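Local coordinates for protein cytochrome c (Pseudomonas aeruginosa, PDB 6RTE) that acts as the dihydro-heme d1 dehydrogenase NirN of heme d1 biosynthesis, joining a heme c-carrying cytochrome part to an eight-bladed beta-propeller, at residues A[194-199]-A[223-228]; A[232-237]-A[245-250]. One frame throughout, in Å; residues are numbered along the deposited sequence.

Contact 1: residues A[194-199]-A[223-228]. With HEC (heme c), chain C.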
loop_
_atom_site.group_PDB
_atom_site.type_symbol
_atom_site.label_atom_id
_atom_site.label_comp_id
_atom_site.label_asym_id
_atom_site.label_seq_id
_atom_site.Cartn_x
_atom_site.Cartn_y
_atom_site.Cartn_z
ATOM N N TYR A 194 4.252 -1.827 -10.888
ATOM C CA TYR A 194 3.401 -0.641 -10.907
ATOM C C TYR A 194 3.384 -0.033 -9.513
ATOM O O TYR A 194 3.080 -0.726 -8.540
ATOM C CB TYR A 194 1.973 -1.001 -11.356
ATOM C CG TYR A 194 1.896 -1.645 -12.721
ATOM C CD1 TYR A 194 2.224 -2.993 -12.904
ATOM C CD2 TYR A 194 1.513 -0.913 -13.831
ATOM C CE1 TYR A 194 2.169 -3.582 -14.165
ATOM C CE2 TYR A 194 1.455 -1.496 -15.101
ATOM C CZ TYR A 194 1.786 -2.823 -15.261
ATOM O OH TYR A 194 1.727 -3.390 -16.528
ATOM N N PHE A 195 3.732 1.249 -9.425
ATOM C CA PHE A 195 3.775 1.985 -8.178
ATOM C C PHE A 195 2.687 3.058 -8.174
ATOM O O PHE A 195 2.416 3.682 -9.203
ATOM C CB PHE A 195 5.136 2.673 -7.984
ATOM C CG PHE A 195 6.313 1.736 -7.986
ATOM C CD1 PHE A 195 6.734 1.126 -6.809
ATOM C CD2 PHE A 195 7.024 1.499 -9.156
ATOM C CE1 PHE A 195 7.849 0.273 -6.802
ATOM C CE2 PHE A 195 8.141 0.654 -9.159
ATOM C CZ PHE A 195 8.550 0.040 -7.982
ATOM N N ALA A 196 2.092 3.293 -7.013
ATOM C CA ALA A 196 1.188 4.422 -6.819
ATOM C C ALA A 196 1.768 5.321 -5.741
ATOM O O ALA A 196 2.324 4.837 -4.745
ATOM C CB ALA A 196 -0.217 3.955 -6.434
ATOM N N SER A 197 1.658 6.630 -5.938
ATOM C CA SER A 197 2.149 7.578 -4.950
ATOM C C SER A 197 0.978 8.293 -4.293
ATOM O O SER A 197 -0.139 8.353 -4.824
ATOM C CB SER A 197 3.121 8.600 -5.575
ATOM O OG SER A 197 2.439 9.689 -6.171
ATOM N N ARG A 198 1.262 8.842 -3.114
ATOM C CA ARG A 198 0.246 9.525 -2.333
ATOM C C ARG A 198 -0.465 10.595 -3.143
ATOM O O ARG A 198 -1.698 10.724 -3.082
ATOM C CB ARG A 198 0.889 10.153 -1.092
ATOM C CG ARG A 198 -0.102 10.915 -0.204
ATOM C CD ARG A 198 0.623 11.680 0.877
ATOM N NE ARG A 198 1.046 12.992 0.417
ATOM C CZ ARG A 198 1.826 13.822 1.106
ATOM N NH1 ARG A 198 2.307 13.481 2.303
ATOM N NH2 ARG A 198 2.139 15.002 0.588
ATOM N N ASP A 199 0.288 11.391 -3.891
ATOM C CA ASP A 199 -0.271 12.548 -4.588
ATOM C C ASP A 199 -0.746 12.216 -5.995
ATOM O O ASP A 199 -0.990 13.130 -6.793
ATOM C CB ASP A 199 0.756 13.680 -4.587
ATOM C CG ASP A 199 1.145 14.095 -3.178
ATOM O OD1 ASP A 199 0.310 13.894 -2.262
ATOM O OD2 ASP A 199 2.270 14.603 -2.972
ATOM N N ARG A 223 -5.098 6.135 -3.134
ATOM C CA ARG A 223 -5.032 5.111 -2.097
ATOM C C ARG A 223 -4.175 3.919 -2.519
ATOM O O ARG A 223 -3.183 3.600 -1.859
ATOM C CB ARG A 223 -6.448 4.654 -1.719
ATOM C CG ARG A 223 -7.247 5.706 -0.956
ATOM C CD ARG A 223 -6.838 5.784 0.518
ATOM N NE ARG A 223 -7.471 4.711 1.283
ATOM C CZ ARG A 223 -7.491 4.639 2.609
ATOM N NH1 ARG A 223 -6.897 5.570 3.343
ATOM N NH2 ARG A 223 -8.109 3.629 3.197
ATOM N N ASN A 224 -4.535 3.240 -3.597
ATOM C CA ASN A 224 -3.716 2.139 -4.085
ATOM C C ASN A 224 -4.135 1.826 -5.515
ATOM O O ASN A 224 -4.996 2.496 -6.102
ATOM C CB ASN A 224 -3.810 0.905 -3.164
ATOM C CG ASN A 224 -5.087 0.103 -3.364
ATOM O OD1 ASN A 224 -6.163 0.650 -3.574
ATOM N ND2 ASN A 224 -4.961 -1.220 -3.311
ATOM N N LEU A 225 -3.491 0.818 -6.095
ATOM C CA LEU A 225 -3.875 0.366 -7.423
ATOM C C LEU A 225 -3.828 -1.146 -7.468
ATOM O O LEU A 225 -3.307 -1.807 -6.566
ATOM C CB LEU A 225 -2.987 0.984 -8.519
ATOM C CG LEU A 225 -1.478 0.753 -8.493
ATOM C CD1 LEU A 225 -1.098 -0.675 -8.860
ATOM C CD2 LEU A 225 -0.836 1.747 -9.457
ATOM N N ALA A 226 -4.396 -1.689 -8.540
ATOM C CA ALA A 226 -4.477 -3.125 -8.748
ATOM C C ALA A 226 -4.290 -3.371 -10.239
ATOM O O ALA A 226 -4.610 -2.517 -11.069
ATOM C CB ALA A 226 -5.815 -3.697 -8.247
ATOM N N VAL A 227 -3.718 -4.524 -10.556
ATOM C CA VAL A 227 -3.458 -4.946 -11.935
ATOM C C VAL A 227 -4.316 -6.166 -12.219
ATOM O O VAL A 227 -4.380 -7.094 -11.400
ATOM C CB VAL A 227 -1.965 -5.243 -12.152
ATOM C CG1 VAL A 227 -1.669 -5.647 -13.626
ATOM C CG2 VAL A 227 -1.125 -4.027 -11.736
ATOM N N SER A 228 -4.988 -6.165 -13.367
ATOM C CA SER A 228 -5.848 -7.296 -13.715
ATOM C C SER A 228 -4.997 -8.531 -13.929
ATOM O O SER A 228 -3.814 -8.443 -14.286
ATOM C CB SER A 228 -6.693 -6.976 -14.956
ATOM O OG SER A 228 -5.907 -6.678 -16.110
HETATM FE FE HEC C . 7.910 22.688 1.051
HETATM C CHA HEC C . 7.848 19.464 2.023
HETATM C CHB HEC C . 5.393 23.449 3.280
HETATM C CHC HEC C . 8.221 26.082 0.303
HETATM C CHD HEC C . 9.977 21.971 -1.517
HETATM N NA HEC C . 6.833 21.679 2.393
HETATM C C1A HEC C . 6.974 20.333 2.634
HETATM C C2A HEC C . 6.057 19.942 3.640
HETATM C C3A HEC C . 5.372 21.056 3.997
HETATM C C4A HEC C . 5.846 22.141 3.217
HETATM C CMA HEC C . 4.288 21.117 5.029
HETATM C CAA HEC C . 5.876 18.549 4.203
HETATM C CBA HEC C . 4.872 17.793 3.315
HETATM C CGA HEC C . 4.637 16.344 3.661
HETATM O O1A HEC C . 3.942 15.633 2.892
HETATM O O2A HEC C . 5.122 15.838 4.679
HETATM N NB HEC C . 6.962 24.450 1.685
HETATM C C1B HEC C . 5.981 24.517 2.579
HETATM C C2B HEC C . 5.582 25.876 2.746
HETATM C C3B HEC C . 6.365 26.643 1.929
HETATM C C4B HEC C . 7.260 25.685 1.244
HETATM C CMB HEC C . 4.499 26.355 3.667
HETATM C CAB HEC C . 6.442 28.115 1.702
HETATM C CBB HEC C . 6.300 28.844 3.037
HETATM N NC HEC C . 8.925 23.852 -0.353
HETATM C C1C HEC C . 8.926 25.197 -0.507
HETATM C C2C HEC C . 9.757 25.525 -1.600
HETATM C C3C HEC C . 10.275 24.346 -2.117
HETATM C C4C HEC C . 9.720 23.298 -1.323
HETATM C CMC HEC C . 9.998 26.930 -2.065
HETATM C CAC HEC C . 11.159 24.068 -3.268
HETATM C CBC HEC C . 12.615 24.516 -3.250
HETATM N ND HEC C . 8.722 21.099 0.407
HETATM C C1D HEC C . 9.533 20.980 -0.647
HETATM C C2D HEC C . 9.952 19.582 -0.819
HETATM C C3D HEC C . 9.373 18.880 0.159
HETATM C C4D HEC C . 8.585 19.856 0.921
HETATM C CMD HEC C . 10.866 19.045 -1.889
HETATM C CAD HEC C . 9.488 17.395 0.396
HETATM C CBD HEC C . 10.695 17.065 1.277
HETATM C CGD HEC C . 10.840 15.585 1.549
HETATM O O1D HEC C . 11.429 14.869 0.725
HETATM O O2D HEC C . 10.390 15.063 2.579
#

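Contact 2: residues A[232-237]-A[245-250]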
loop_
_atom_site.group_PDB
_atom_site.type_symbol
_atom_site.label_atom_id
_atom_site.label_comp_id
_atom_site.label_asym_id
_atom_site.label_seq_id
_atom_site.Cartn_x
_atom_site.Cartn_y
_atom_site.Cartn_z
ATOM N N ARG A 232 -3.852 -6.728 -18.531
ATOM C CA ARG A 232 -4.256 -5.676 -19.457
ATOM C C ARG A 232 -4.514 -4.324 -18.789
ATOM O O ARG A 232 -4.285 -3.286 -19.424
ATOM C CB ARG A 232 -5.531 -6.088 -20.204
ATOM C CG ARG A 232 -5.366 -7.286 -21.141
ATOM C CD ARG A 232 -6.676 -7.679 -21.787
ATOM N NE ARG A 232 -7.155 -6.692 -22.766
ATOM C CZ ARG A 232 -8.368 -6.703 -23.301
ATOM N NH1 ARG A 232 -9.243 -7.632 -22.950
ATOM N NH2 ARG A 232 -8.715 -5.789 -24.196
ATOM N N TRP A 233 -4.973 -4.310 -17.536
ATOM C CA TRP A 233 -5.557 -3.121 -16.932
ATOM C C TRP A 233 -4.916 -2.781 -15.597
ATOM O O TRP A 233 -4.625 -3.665 -14.793
ATOM C CB TRP A 233 -7.072 -3.306 -16.703
ATOM C CG TRP A 233 -7.808 -3.909 -17.870
ATOM C CD1 TRP A 233 -8.403 -5.133 -17.919
ATOM C CD2 TRP A 233 -8.009 -3.312 -19.146
ATOM N NE1 TRP A 233 -8.967 -5.332 -19.154
ATOM C CE2 TRP A 233 -8.736 -4.227 -19.925
ATOM C CE3 TRP A 233 -7.644 -2.087 -19.708
ATOM C CZ2 TRP A 233 -9.093 -3.966 -21.241
ATOM C CZ3 TRP A 233 -8.000 -1.826 -21.007
ATOM C CH2 TRP A 233 -8.715 -2.759 -21.766
ATOM N N VAL A 234 -4.732 -1.480 -15.363
ATOM C CA VAL A 234 -4.451 -0.929 -14.046
ATOM C C VAL A 234 -5.685 -0.154 -13.586
ATOM O O VAL A 234 -6.177 0.732 -14.305
ATOM C CB VAL A 234 -3.217 -0.007 -14.064
ATOM C CG1 VAL A 234 -2.993 0.619 -12.702
ATOM C CG2 VAL A 234 -1.980 -0.773 -14.520
ATOM N N LEU A 235 -6.166 -0.464 -12.395
ATOM C CA LEU A 235 -7.277 0.267 -11.782
ATOM C C LEU A 235 -6.745 1.007 -10.561
ATOM O O LEU A 235 -6.178 0.386 -9.654
ATOM C CB LEU A 235 -8.426 -0.669 -11.400
ATOM C CG LEU A 235 -9.695 0.066 -10.938
ATOM C CD1 LEU A 235 -10.309 0.814 -12.101
ATOM C CD2 LEU A 235 -10.705 -0.902 -10.295
ATOM N N VAL A 236 -6.931 2.327 -10.542
ATOM C CA VAL A 236 -6.412 3.192 -9.485
ATOM C C VAL A 236 -7.579 3.670 -8.629
ATOM O O VAL A 236 -8.568 4.198 -9.160
ATOM C CB VAL A 236 -5.654 4.410 -10.056
ATOM C CG1 VAL A 236 -5.028 5.210 -8.936
ATOM C CG2 VAL A 236 -4.606 3.989 -11.072
ATOM N N GLY A 237 -7.453 3.496 -7.316
ATOM C CA GLY A 237 -8.463 3.939 -6.371
ATOM C C GLY A 237 -8.062 5.240 -5.711
ATOM O O GLY A 237 -7.075 5.295 -4.973
ATOM N N VAL A 245 -9.751 5.221 -11.654
ATOM C CA VAL A 245 -9.149 5.558 -12.939
ATOM C C VAL A 245 -8.604 4.268 -13.547
ATOM O O VAL A 245 -7.786 3.574 -12.929
ATOM C CB VAL A 245 -8.064 6.634 -12.796
ATOM C CG1 VAL A 245 -7.309 6.834 -14.083
ATOM C CG2 VAL A 245 -8.704 7.972 -12.341
ATOM N N LEU A 246 -9.095 3.942 -14.739
ATOM C CA LEU A 246 -8.725 2.743 -15.469
ATOM C C LEU A 246 -7.674 3.113 -16.516
ATOM O O LEU A 246 -7.913 3.982 -17.362
ATOM C CB LEU A 246 -9.949 2.128 -16.139
ATOM C CG LEU A 246 -9.718 0.857 -16.966
ATOM C CD1 LEU A 246 -9.216 -0.265 -16.076
ATOM C CD2 LEU A 246 -10.992 0.446 -17.679
ATOM N N LEU A 247 -6.526 2.444 -16.457
ATOM C CA LEU A 247 -5.401 2.703 -17.339
ATOM C C LEU A 247 -5.058 1.426 -18.112
ATOM O O LEU A 247 -5.302 0.313 -17.640
ATOM C CB LEU A 247 -4.167 3.165 -16.548
ATOM C CG LEU A 247 -4.307 4.348 -15.586
ATOM C CD1 LEU A 247 -3.044 4.507 -14.718
ATOM C CD2 LEU A 247 -4.574 5.635 -16.349
ATOM N N ASP A 248 -4.503 1.609 -19.310
ATOM C CA ASP A 248 -3.894 0.515 -20.055
ATOM C C ASP A 248 -2.556 0.165 -19.398
ATOM O O ASP A 248 -1.679 1.025 -19.250
ATOM C CB ASP A 248 -3.712 0.918 -21.518
ATOM C CG ASP A 248 -3.235 -0.235 -22.408
ATOM O OD1 ASP A 248 -2.323 -0.987 -21.994
ATOM O OD2 ASP A 248 -3.769 -0.384 -23.529
ATOM N N ALA A 249 -2.419 -1.088 -18.963
ATOM C CA ALA A 249 -1.244 -1.510 -18.206
ATOM C C ALA A 249 0.051 -1.556 -19.022
ATOM O O ALA A 249 1.114 -1.752 -18.432
ATOM C CB ALA A 249 -1.494 -2.896 -17.616
ATOM N N ARG A 250 -0.009 -1.382 -20.341
ATOM C CA ARG A 250 1.188 -1.401 -21.170
ATOM C C ARG A 250 1.858 -0.040 -21.299
ATOM O O ARG A 250 3.062 0.022 -21.556
ATOM C CB ARG A 250 0.847 -1.930 -22.567
ATOM C CG ARG A 250 0.334 -3.367 -22.550
ATOM C CD ARG A 250 1.459 -4.343 -22.279
ATOM N NE ARG A 250 2.219 -4.608 -23.488
ATOM C CZ ARG A 250 1.899 -5.551 -24.377
ATOM N NH1 ARG A 250 0.834 -6.314 -24.191
ATOM N NH2 ARG A 250 2.644 -5.722 -25.455
HETATM O O HOH W 1 -3.268 -3.593 -21.967
#

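Contact 1: residues A[194-199]-A[223-228]
Tyr194 and Ala196 on one strand meet Leu225 and Val227 on another in a face-to-face packing of adjacent blades of the beta-propeller. The first strand is the second of its blade; the other is the edge strand that opens the next four-stranded blade. The two run nearly antiparallel, at 162°, but their axes stay 6.8 Å apart, too far for backbone pairing, and the join is made by side chains that alternate along each strand.

The aromatic part of the contact is a CH-pi interaction. Val227 reaches over one face of the Tyr194 ring with CG2, which lies 4.1 Å from the ring centroid and comes nearest to CD1. The two side chains stand at about a right angle, and the phenol oxygen beyond them is held by the backbone oxygen of Ala249.

The aliphatic part belongs to Leu225, whose two methyls spread along the facing side of the opposing strand. With CG set between the backbone N and the carbonyl carbon (chi1 59°), CD1 packs against Tyr194 CB at 4.0 Å and CD2 against Ala196 CB at 3.8 Å. Val202 of the neighbouring strand 201-206 also touches Leu225.

The polar part lies where segment 194-199 leaves the strand and turns to heme c. Asp199, whose OD2 accepts from Thr62 N, takes Arg198 NE on OD1 at 2.9 Å in a salt bridge whose N-H...O angle is 174°, a grip that would steady the guanidinium rotation. The two outer nitrogens of Arg198 then converge on a single propionate oxygen from the guanidinium edge, Arg198 NH1 at 2.8 Å and Arg198 NH2 at 3.0 Å from heme c O1A.

Contact 2: residues A[232-237]-A[245-250]
Val234 and Leu247 face each other as a hydrogen-bonded antiparallel pair, Leu247 N giving to Val234 O at 2.8 Å and Val234 N giving back to Leu247 O. Val236 and Val245 repeat the scheme two residues along, while Leu235 and Leu246 form the non-hydrogen-bonded pair between them. On the face shared by Val234, Val236, Val245 and Leu247, Val236 CG2 leans against Leu247 CD1 at 4.0 Å, and Val234 CG2 touches Ala249 CB at 3.8 Å. On the face of Leu235 and Leu246, Leu246 CD1 packs against Trp233 CB at 3.8 Å; its CG lies anti to the backbone N (chi1 179°), and the methyl also passes close to Val234 O.

Past the last strand pair the bonding bends. Ala249 N still reaches Arg232 O at 2.9 Å, but from above the carbonyl plane, 41° out of it. A water donates to this same oxygen and to Asp248 OD1, a bridging link beside the Ala249 bond at this end. That carboxylate oxygen also accepts from Arg250 N at 2.9 Å through its anti lone pair, an Asx turn just past the end of the strand.

Further out, Arg232 CB lies over one face of the Trp233 indole, 3.6 Å above its plane near the rim, and Trp233 CZ2 in turn sits 3.4 Å above the Arg232 guanidinium plane; Ser228 OG accepts from Trp233 N. Phe282 and Pro302 of the following blade touch the same indole. The whole is the central antiparallel hairpin of a four-stranded propeller blade, its two middle strands.

In the fold
The two contacts act at two levels of one propeller: contact 2 builds the inside of a blade, and contact 1 packs that blade's first strand against the blade before it. Their centres are 9 Å apart, and strand 221-227 of contact 1 is the antiparallel neighbour of strand 233-238 of contact 2. Arg223 N and Gly237 O, 2.8 Å apart, make a probable hydrogen bond where Arg223 and Asn224 together face Gly237 in a classic beta bulge. Tyr194 bridges the contacts directly, with OH 2.6 Å from Ala249 O and CE2 packed on Val234 CG2 at 3.6 Å. Of the two contacts, heme c is met at contact 1, through Arg198, with Arg84 as a further hydrogen-bonding partner.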